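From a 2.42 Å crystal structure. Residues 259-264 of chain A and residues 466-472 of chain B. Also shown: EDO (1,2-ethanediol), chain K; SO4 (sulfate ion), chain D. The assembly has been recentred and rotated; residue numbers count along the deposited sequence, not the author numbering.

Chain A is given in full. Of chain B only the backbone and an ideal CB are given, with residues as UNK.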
# COMPACT_ATOMS: atom_id res chain seq x y z
N GLN A 259 9.45 -8.68 4.88
CA GLN A 259 9.78 -10.00 5.41
C GLN A 259 8.61 -10.56 6.21
O GLN A 259 8.50 -11.78 6.40
CB GLN A 259 11.04 -9.95 6.27
CG GLN A 259 12.27 -9.44 5.54
CD GLN A 259 13.48 -9.32 6.45
OE1 GLN A 259 13.74 -10.20 7.27
NE2 GLN A 259 14.23 -8.23 6.31
N HIS A 260 7.73 -9.67 6.68
CA HIS A 260 6.54 -10.08 7.42
C HIS A 260 5.24 -9.65 6.73
O HIS A 260 4.18 -9.65 7.35
CB HIS A 260 6.59 -9.53 8.85
CG HIS A 260 7.85 -9.87 9.57
ND1 HIS A 260 8.12 -11.14 10.03
CD2 HIS A 260 8.93 -9.11 9.90
CE1 HIS A 260 9.31 -11.15 10.62
NE2 HIS A 260 9.81 -9.93 10.55
N LEU A 261 5.35 -9.30 5.45
CA LEU A 261 4.19 -8.94 4.62
C LEU A 261 3.32 -7.84 5.23
O LEU A 261 2.09 -7.88 5.11
CB LEU A 261 3.32 -10.17 4.30
CG LEU A 261 3.76 -11.29 3.35
CD1 LEU A 261 4.27 -10.73 2.03
CD2 LEU A 261 4.82 -12.19 3.98
N LYS A 262 3.94 -6.86 5.88
CA LYS A 262 3.16 -5.81 6.52
C LYS A 262 3.08 -4.56 5.66
O LYS A 262 4.07 -4.14 5.06
CB LYS A 262 3.71 -5.49 7.92
CG LYS A 262 3.91 -6.73 8.77
CD LYS A 262 3.65 -6.46 10.22
CE LYS A 262 3.93 -7.70 11.06
NZ LYS A 262 3.74 -7.43 12.51
N ARG A 263 1.89 -3.97 5.60
CA ARG A 263 1.67 -2.77 4.82
C ARG A 263 2.33 -1.56 5.46
O ARG A 263 2.30 -1.39 6.69
CB ARG A 263 0.17 -2.52 4.64
CG ARG A 263 -0.18 -1.17 4.02
CD ARG A 263 -1.66 -1.13 3.69
NE ARG A 263 -2.11 0.17 3.20
CZ ARG A 263 -3.38 0.43 2.91
NH1 ARG A 263 -4.29 -0.53 3.06
NH2 ARG A 263 -3.74 1.63 2.47
N CYS A 264 2.93 -0.71 4.63
CA CYS A 264 3.57 0.51 5.09
C CYS A 264 2.96 1.76 4.49
O CYS A 264 2.61 1.80 3.32
CB CYS A 264 5.07 0.47 4.78
SG CYS A 264 5.97 -0.72 5.78
N UNK B 466 -5.99 -10.04 4.56
CA UNK B 466 -5.16 -9.39 5.57
C UNK B 466 -4.01 -10.32 5.92
O UNK B 466 -3.97 -11.46 5.46
CB UNK B 466 -5.97 -9.03 6.82
N UNK B 467 -3.08 -9.84 6.75
CA UNK B 467 -1.96 -10.65 7.21
C UNK B 467 -1.14 -11.23 6.06
O UNK B 467 -0.83 -10.53 5.10
CB UNK B 467 -2.47 -11.78 8.10
N UNK B 468 -0.78 -12.51 6.17
CA UNK B 468 0.06 -13.16 5.17
C UNK B 468 -0.59 -13.29 3.80
O UNK B 468 0.06 -13.69 2.84
CB UNK B 468 0.46 -14.55 5.67
N UNK B 469 -1.88 -12.96 3.70
CA UNK B 469 -2.58 -12.95 2.42
C UNK B 469 -2.14 -11.73 1.58
O UNK B 469 -2.36 -11.66 0.38
CB UNK B 469 -4.09 -12.93 2.64
N UNK B 470 -1.47 -10.78 2.23
CA UNK B 470 -0.93 -9.62 1.55
C UNK B 470 -1.64 -8.32 1.90
O UNK B 470 -2.11 -8.13 3.02
CB UNK B 470 -0.99 -9.84 0.04
N UNK B 471 -1.70 -7.42 0.93
CA UNK B 471 -2.39 -6.16 1.09
C UNK B 471 -2.71 -5.58 -0.28
O UNK B 471 -2.19 -6.05 -1.29
CB UNK B 471 -1.55 -5.18 1.92
N UNK B 472 -3.56 -4.57 -0.31
CA UNK B 472 -4.03 -4.06 -1.58
C UNK B 472 -5.29 -4.79 -1.99
O UNK B 472 -5.76 -5.67 -1.26
CB UNK B 472 -2.95 -4.20 -2.66
C1 EDO K . -6.43 -2.99 1.72
O1 EDO K . -5.07 -3.33 2.02
C2 EDO K . -6.48 -1.92 0.64
O2 EDO K . -7.79 -1.32 0.57
S SO4 D . -3.34 -5.96 7.40
O1 SO4 D . -2.54 -5.84 6.18
O2 SO4 D . -4.75 -6.03 7.03
O3 SO4 D . -2.95 -7.17 8.13
O4 SO4 D . -3.10 -4.78 8.24

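At position 466 the CA-to-CB bond points away from chain A and the ideal CB finds nothing of that stretch within 5.5 Å, so chain A sets no preference; the sulfate ion lies nearby, and many small or polar side chains would be compatible. The residue is Thr B466, with chi1 in p, its CB 3.3 Å from O2 of the sulfate.

Position 467 also directs its CB away, toward space that chain A leaves empty. Its phi/psi of 56/-136 is unusual for a residue with a side chain and would suit glycine readily, yet nothing visible excludes a long polar chain. The deposited residue is Lys B467, extended beyond chi1. Its backbone does the local work: N donates to O3 of the sulfate at 3.0 Å, while O accepts a 3.0 Å hydrogen bond from the backbone N of position 470, tightening the turn.

Position 468 lies beside Leu A261, with the CA atoms 5.9 Å apart. The CB points sideways, its ideal position 5.2 Å from Leu A261 CG, which leaves room for a short or medium side chain, apolar or polar. It is Asn B468, and its end comes nearer to chain A than its CB direction suggests. OD1 stands 4.4 Å from His A260 O; both atoms are acceptors, so no hydrogen bond forms between them and the approach is loose.

Position 469 turns its CB away, and chain A does not discriminate there. Thr B469 fills it, its N donating to Thr B466 O at 3.1 Å.

At position 470, phi/psi of 111/-148 would jam a CB against the preceding carbonyl O. This alone calls for glycine, and Gly B470 is found.

Position 471 points its CB toward chain A, the ideal atom 4.2 Å from Arg A263 CB. Beyond it runs the backbone of residues 261-263, with carbonyl groups and the aliphatic start of the arginine. A large, flat side chain would suit, as would a long aliphatic one; a polar tip could exploit the carbonyls. Tyr B471 occupies the site with chi1 in p. Leu A261 O meets the edge of its ring, 3.7 Å from CD2, and Arg A263 CB packs 4.0 Å from the same CD2. No direct hydrogen bond crosses, but water 2 donates to both Lys A262 O (2.8 Å) and Tyr B471 OH (2.9 Å), linking the phenol to chain A.

Position 472, at 90/-179, again calls for glycine because of the preceding carbonyl. Gly B472 donates its N to O1 of the ethanediol at 3.0 Å.

Chain B, residues 466-472: TKNTGYG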
# COMPACT_ATOMS: atom_id res chain seq x y z
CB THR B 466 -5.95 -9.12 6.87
OG1 THR B 466 -6.23 -10.37 7.53
CG2 THR B 466 -7.26 -8.43 6.56
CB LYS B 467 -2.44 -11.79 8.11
CG LYS B 467 -3.29 -11.35 9.28
CD LYS B 467 -3.68 -12.56 10.11
CE LYS B 467 -4.96 -12.33 10.87
NZ LYS B 467 -5.41 -13.58 11.54
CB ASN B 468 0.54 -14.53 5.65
CG ASN B 468 1.72 -14.43 6.60
OD1 ASN B 468 1.91 -13.42 7.28
ND2 ASN B 468 2.53 -15.48 6.64
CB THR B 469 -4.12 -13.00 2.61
OG1 THR B 469 -4.44 -14.08 3.50
CG2 THR B 469 -4.82 -13.23 1.28
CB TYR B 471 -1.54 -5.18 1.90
CG TYR B 471 -0.07 -5.18 1.54
CD1 TYR B 471 0.37 -4.63 0.35
CD2 TYR B 471 0.87 -5.72 2.42
CE1 TYR B 471 1.72 -4.63 0.02
CE2 TYR B 471 2.23 -5.72 2.10
CZ TYR B 471 2.64 -5.17 0.89
OH TYR B 471 3.97 -5.16 0.56
O HOH W 1 -0.53 -7.88 5.77
O HOH W 2 5.51 -5.36 3.00
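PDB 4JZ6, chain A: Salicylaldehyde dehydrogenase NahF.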